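Local coordinates for protein phosphoglycerol transferase GacH (Streptococcus pyogenes MGAS5005, PDB 6DGM) that probably transfers glycerol phosphate onto the rhamnose polysaccharide of the streptococcal cell wall, using a manganese-binding extracellular domain of the alkaline phosphatase and sulfatase superfamily, at residues A[89-101]-A[112-126]. Sequence-based numbering, arbitrary orientation.
With MN (manganese (II) ion), chain C; 1GP (sn-glycerol-1-phosphate), chain D.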
# COMPACT_ATOMS: atom_id res chain seq x y z
N THR A 89 -9.33 -3.12 3.63
CA THR A 89 -8.70 -2.45 2.50
C THR A 89 -8.35 -1.00 2.76
O THR A 89 -7.19 -0.59 2.61
CB THR A 89 -9.71 -2.56 1.34
OG1 THR A 89 -10.23 -3.89 1.32
CG2 THR A 89 -9.08 -2.19 0.02
N ALA A 90 -9.36 -0.20 3.11
CA ALA A 90 -9.15 1.24 3.22
C ALA A 90 -8.17 1.61 4.33
O ALA A 90 -7.55 2.69 4.26
CB ALA A 90 -10.51 1.91 3.43
N ASN A 91 -7.99 0.74 5.34
CA ASN A 91 -7.03 1.04 6.39
C ASN A 91 -5.61 0.86 5.89
O ASN A 91 -4.73 1.65 6.22
CB ASN A 91 -7.30 0.18 7.62
CG ASN A 91 -8.58 0.57 8.30
OD1 ASN A 91 -8.98 1.73 8.25
ND2 ASN A 91 -9.24 -0.39 8.92
N MET A 92 -5.36 -0.18 5.09
CA MET A 92 -4.04 -0.31 4.46
C MET A 92 -3.81 0.84 3.49
O MET A 92 -2.72 1.44 3.45
CB MET A 92 -3.91 -1.67 3.78
CG MET A 92 -3.26 -2.74 4.68
SD MET A 92 -4.06 -3.03 6.27
CE MET A 92 -5.57 -3.85 5.75
N GLU A 93 -4.85 1.19 2.73
CA GLU A 93 -4.77 2.29 1.78
C GLU A 93 -4.35 3.59 2.46
O GLU A 93 -3.41 4.27 2.00
CB GLU A 93 -6.15 2.44 1.15
CG GLU A 93 -6.24 3.36 -0.06
CD GLU A 93 -7.69 3.54 -0.46
OE1 GLU A 93 -8.46 2.58 -0.28
OE2 GLU A 93 -8.06 4.65 -0.90
N PHE A 94 -5.03 3.96 3.55
CA PHE A 94 -4.68 5.16 4.31
C PHE A 94 -3.21 5.15 4.71
O PHE A 94 -2.51 6.17 4.62
CB PHE A 94 -5.56 5.22 5.57
CG PHE A 94 -5.16 6.29 6.56
CD1 PHE A 94 -4.15 6.07 7.49
CD2 PHE A 94 -5.81 7.51 6.58
CE1 PHE A 94 -3.79 7.04 8.43
CE2 PHE A 94 -5.47 8.50 7.52
CZ PHE A 94 -4.44 8.27 8.43
N GLN A 95 -2.73 4.01 5.18
CA GLN A 95 -1.35 3.92 5.64
C GLN A 95 -0.36 4.09 4.49
O GLN A 95 0.70 4.73 4.66
CB GLN A 95 -1.14 2.58 6.35
CG GLN A 95 -1.92 2.47 7.65
CD GLN A 95 -1.75 1.14 8.28
OE1 GLN A 95 -0.80 0.92 9.01
NE2 GLN A 95 -2.67 0.22 7.99
N THR A 96 -0.68 3.57 3.30
CA THR A 96 0.24 3.80 2.19
C THR A 96 0.34 5.29 1.86
O THR A 96 1.43 5.80 1.56
CB THR A 96 -0.16 3.01 0.93
OG1 THR A 96 -1.32 3.58 0.31
CG2 THR A 96 -0.39 1.54 1.25
N LEU A 97 -0.78 6.00 1.90
CA LEU A 97 -0.76 7.38 1.47
C LEU A 97 -0.12 8.30 2.50
O LEU A 97 0.67 9.18 2.13
CB LEU A 97 -2.18 7.86 1.17
CG LEU A 97 -2.91 7.19 0.01
CD1 LEU A 97 -4.30 7.75 -0.08
CD2 LEU A 97 -2.15 7.38 -1.30
N THR A 98 -0.46 8.13 3.78
CA THR A 98 0.03 9.03 4.82
C THR A 98 1.33 8.57 5.45
O THR A 98 2.08 9.40 5.98
CB THR A 98 -1.00 9.14 5.96
OG1 THR A 98 -1.16 7.87 6.61
CG2 THR A 98 -2.35 9.63 5.44
N SER A 99 1.58 7.25 5.44
CA SER A 99 2.69 6.61 6.14
C SER A 99 2.52 6.62 7.66
O SER A 99 3.48 6.39 8.39
CB SER A 99 4.05 7.19 5.75
OG SER A 99 4.28 7.09 4.35
N LEU A 100 1.33 6.91 8.16
CA LEU A 100 1.09 6.86 9.60
C LEU A 100 0.57 5.46 9.96
O LEU A 100 -0.49 5.06 9.45
CB LEU A 100 0.07 7.91 9.99
CG LEU A 100 0.49 9.37 9.72
CD1 LEU A 100 -0.64 10.33 10.01
CD2 LEU A 100 1.74 9.74 10.53
N PRO A 101 1.26 4.70 10.80
CA PRO A 101 0.83 3.31 11.04
C PRO A 101 -0.42 3.20 11.90
O PRO A 101 -0.58 3.85 12.94
CB PRO A 101 2.03 2.66 11.73
CG PRO A 101 2.79 3.81 12.33
CD PRO A 101 2.56 4.99 11.45
N LEU A 112 -9.88 4.16 9.42
CA LEU A 112 -9.11 5.40 9.47
C LEU A 112 -9.72 6.50 8.62
O LEU A 112 -9.74 7.66 9.03
CB LEU A 112 -7.67 5.10 9.03
CG LEU A 112 -6.95 4.18 10.03
CD1 LEU A 112 -5.74 3.53 9.43
CD2 LEU A 112 -6.57 4.97 11.28
N TYR A 113 -10.25 6.16 7.44
CA TYR A 113 -10.81 7.18 6.57
C TYR A 113 -12.05 7.84 7.18
O TYR A 113 -12.38 8.97 6.78
CB TYR A 113 -11.20 6.55 5.22
CG TYR A 113 -10.11 6.43 4.18
CD1 TYR A 113 -8.89 7.06 4.32
CD2 TYR A 113 -10.32 5.69 3.02
CE1 TYR A 113 -7.91 6.98 3.36
CE2 TYR A 113 -9.36 5.59 2.04
CZ TYR A 113 -8.14 6.24 2.22
OH TYR A 113 -7.14 6.18 1.27
N SER A 114 -12.74 7.17 8.09
CA SER A 114 -13.92 7.73 8.73
C SER A 114 -13.63 8.39 10.06
O SER A 114 -14.29 9.37 10.41
CB SER A 114 -14.96 6.63 8.99
OG SER A 114 -15.42 6.06 7.78
N GLU A 115 -12.65 7.88 10.82
CA GLU A 115 -12.44 8.30 12.20
C GLU A 115 -11.19 9.14 12.42
O GLU A 115 -11.11 9.82 13.45
CB GLU A 115 -12.32 7.08 13.11
CG GLU A 115 -13.58 6.22 13.09
CD GLU A 115 -13.43 4.95 13.87
OE1 GLU A 115 -13.01 5.00 15.04
OE2 GLU A 115 -13.74 3.87 13.31
N VAL A 116 -10.21 9.06 11.53
CA VAL A 116 -8.95 9.79 11.70
C VAL A 116 -8.75 10.81 10.58
O VAL A 116 -8.50 11.99 10.85
CB VAL A 116 -7.75 8.84 11.81
CG1 VAL A 116 -6.42 9.64 11.81
CG2 VAL A 116 -7.83 8.00 13.06
N PHE A 117 -8.88 10.38 9.33
CA PHE A 117 -8.67 11.32 8.23
C PHE A 117 -9.46 12.61 8.40
O PHE A 117 -8.88 13.69 8.24
CB PHE A 117 -8.95 10.69 6.86
CG PHE A 117 -8.64 11.62 5.71
CD1 PHE A 117 -9.59 12.52 5.26
CD2 PHE A 117 -7.39 11.61 5.13
CE1 PHE A 117 -9.29 13.39 4.22
CE2 PHE A 117 -7.09 12.49 4.09
CZ PHE A 117 -8.04 13.37 3.65
N PRO A 118 -10.76 12.58 8.72
CA PRO A 118 -11.52 13.85 8.79
C PRO A 118 -11.04 14.78 9.87
O PRO A 118 -11.34 15.98 9.83
CB PRO A 118 -12.96 13.40 9.04
CG PRO A 118 -12.99 11.95 8.59
CD PRO A 118 -11.63 11.40 8.87
N LYS A 119 -10.31 14.27 10.85
CA LYS A 119 -9.82 15.13 11.92
C LYS A 119 -8.46 15.74 11.63
O LYS A 119 -8.02 16.60 12.40
CB LYS A 119 -9.78 14.33 13.23
CG LYS A 119 -11.19 13.98 13.72
CD LYS A 119 -11.18 13.15 14.98
CE LYS A 119 -12.60 12.71 15.33
NZ LYS A 119 -13.58 13.84 15.21
N MET A 120 -7.81 15.36 10.54
CA MET A 120 -6.48 15.87 10.22
C MET A 120 -6.61 17.24 9.58
O MET A 120 -7.25 17.39 8.54
CB MET A 120 -5.76 14.90 9.30
CG MET A 120 -5.58 13.52 9.92
SD MET A 120 -4.79 12.30 8.86
CE MET A 120 -3.12 12.93 8.74
N ALA A 121 -5.99 18.25 10.19
CA ALA A 121 -6.15 19.61 9.70
C ALA A 121 -5.50 19.82 8.34
O ALA A 121 -5.96 20.67 7.56
CB ALA A 121 -5.54 20.61 10.70
N LYS A 122 -4.41 19.11 8.05
CA LYS A 122 -3.62 19.31 6.85
C LYS A 122 -2.90 18.00 6.54
O LYS A 122 -1.68 17.90 6.73
CB LYS A 122 -2.63 20.45 7.03
CG LYS A 122 -3.29 21.82 7.22
CD LYS A 122 -2.26 22.95 7.31
CE LYS A 122 -2.95 24.30 7.45
NZ LYS A 122 -1.99 25.43 7.54
N PRO A 123 -3.61 16.99 6.04
CA PRO A 123 -2.99 15.67 5.87
C PRO A 123 -1.88 15.68 4.82
O PRO A 123 -2.09 16.11 3.68
CB PRO A 123 -4.17 14.78 5.44
CG PRO A 123 -5.17 15.71 4.89
CD PRO A 123 -5.03 17.00 5.64
N HIS A 124 -0.71 15.17 5.21
CA HIS A 124 0.43 15.03 4.31
C HIS A 124 0.49 13.62 3.74
O HIS A 124 0.39 12.64 4.48
CB HIS A 124 1.72 15.38 5.04
CG HIS A 124 1.82 16.84 5.33
ND1 HIS A 124 2.18 17.76 4.37
CD2 HIS A 124 1.56 17.56 6.45
CE1 HIS A 124 2.17 18.97 4.89
NE2 HIS A 124 1.78 18.88 6.15
N THR A 125 0.64 13.53 2.41
CA THR A 125 0.64 12.27 1.70
C THR A 125 1.61 12.36 0.52
O THR A 125 2.03 13.45 0.10
CB THR A 125 -0.75 11.92 1.13
OG1 THR A 125 -1.09 12.87 0.11
CG2 THR A 125 -1.82 11.89 2.21
N ILE A 126 1.94 11.19 -0.04
CA ILE A 126 2.82 11.14 -1.21
C ILE A 126 2.25 11.96 -2.36
O ILE A 126 3.00 12.49 -3.18
CB ILE A 126 3.09 9.67 -1.59
CG1 ILE A 126 3.95 9.56 -2.84
CG2 ILE A 126 1.77 8.91 -1.79
CD1 ILE A 126 5.29 10.24 -2.73
MN MN C . -9.63 -5.77 0.75
C3 1GP D . -14.87 -2.06 -1.75
O3 1GP D . -12.53 -1.62 -1.20
C2 1GP D . -13.79 -2.10 -0.69
O2 1GP D . -15.25 -0.73 -2.11
C1 1GP D . -13.62 -3.51 -0.14
O1P 1GP D . -12.84 -3.49 1.06
O2P 1GP D . -11.79 -5.91 1.36
O3P 1GP D . -12.39 -4.30 3.35
O4P 1GP D . -14.22 -5.41 1.98
P 1GP D . -12.77 -4.84 1.95
O HOH W 1 -9.47 3.71 6.29
O HOH W 2 0.70 12.29 7.24
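Helix 89-98 of the sulfatase-like domain, which starts at the manganese site, packs against the short helix 112-115 and the chain after it through a knob-into-hole contact: Tyr113 sits among Ala90, Glu93, Phe94 and Leu97. One face of the Tyr113 ring lies beneath the backbone oxygen of Ala90. Its hydroxyl donates to Glu93, OH to OE2 2.8 Å, meeting the oxygen from above the carboxylate plane, which stands 85° to the ring. The extended Glu93 chain, with CG anti to the backbone N (chi1 -169°), carries the carboxylate to this hydroxyl; OE2 is also bonded to Tyr152, and OE1 forms a salt bridge with Arg148, a residue of the ligand pocket.

The Phe94 ring is held between Leu112 CB, 3.9 Å from its centroid in a CH-pi contact, and Thr98 CG2 on the opposite face. At its edge, Met120 SD makes a Met-aromatic contact, 4.1 Å from Phe94 CZ. At the start of helix 112-115, Asn91 OD1 takes a nearly straight bond from Leu112 N (2.8 Å, 170°) and one from a water that in turn accepts from Tyr113 N. At the other end, Leu97 O receives Ile126 N at 3.2 Å, in the carbonyl plane.

Thr89 OG1 binds manganese at 2.0 Å, and Thr89 N donates a long bond to O3P of sn-glycerol-1-phosphate (3.3 Å). Glu93 is thus a second-shell residue, with Tyr113 one step behind; its carboxylate, held at both oxygens, would steady Arg148 beside the ligand.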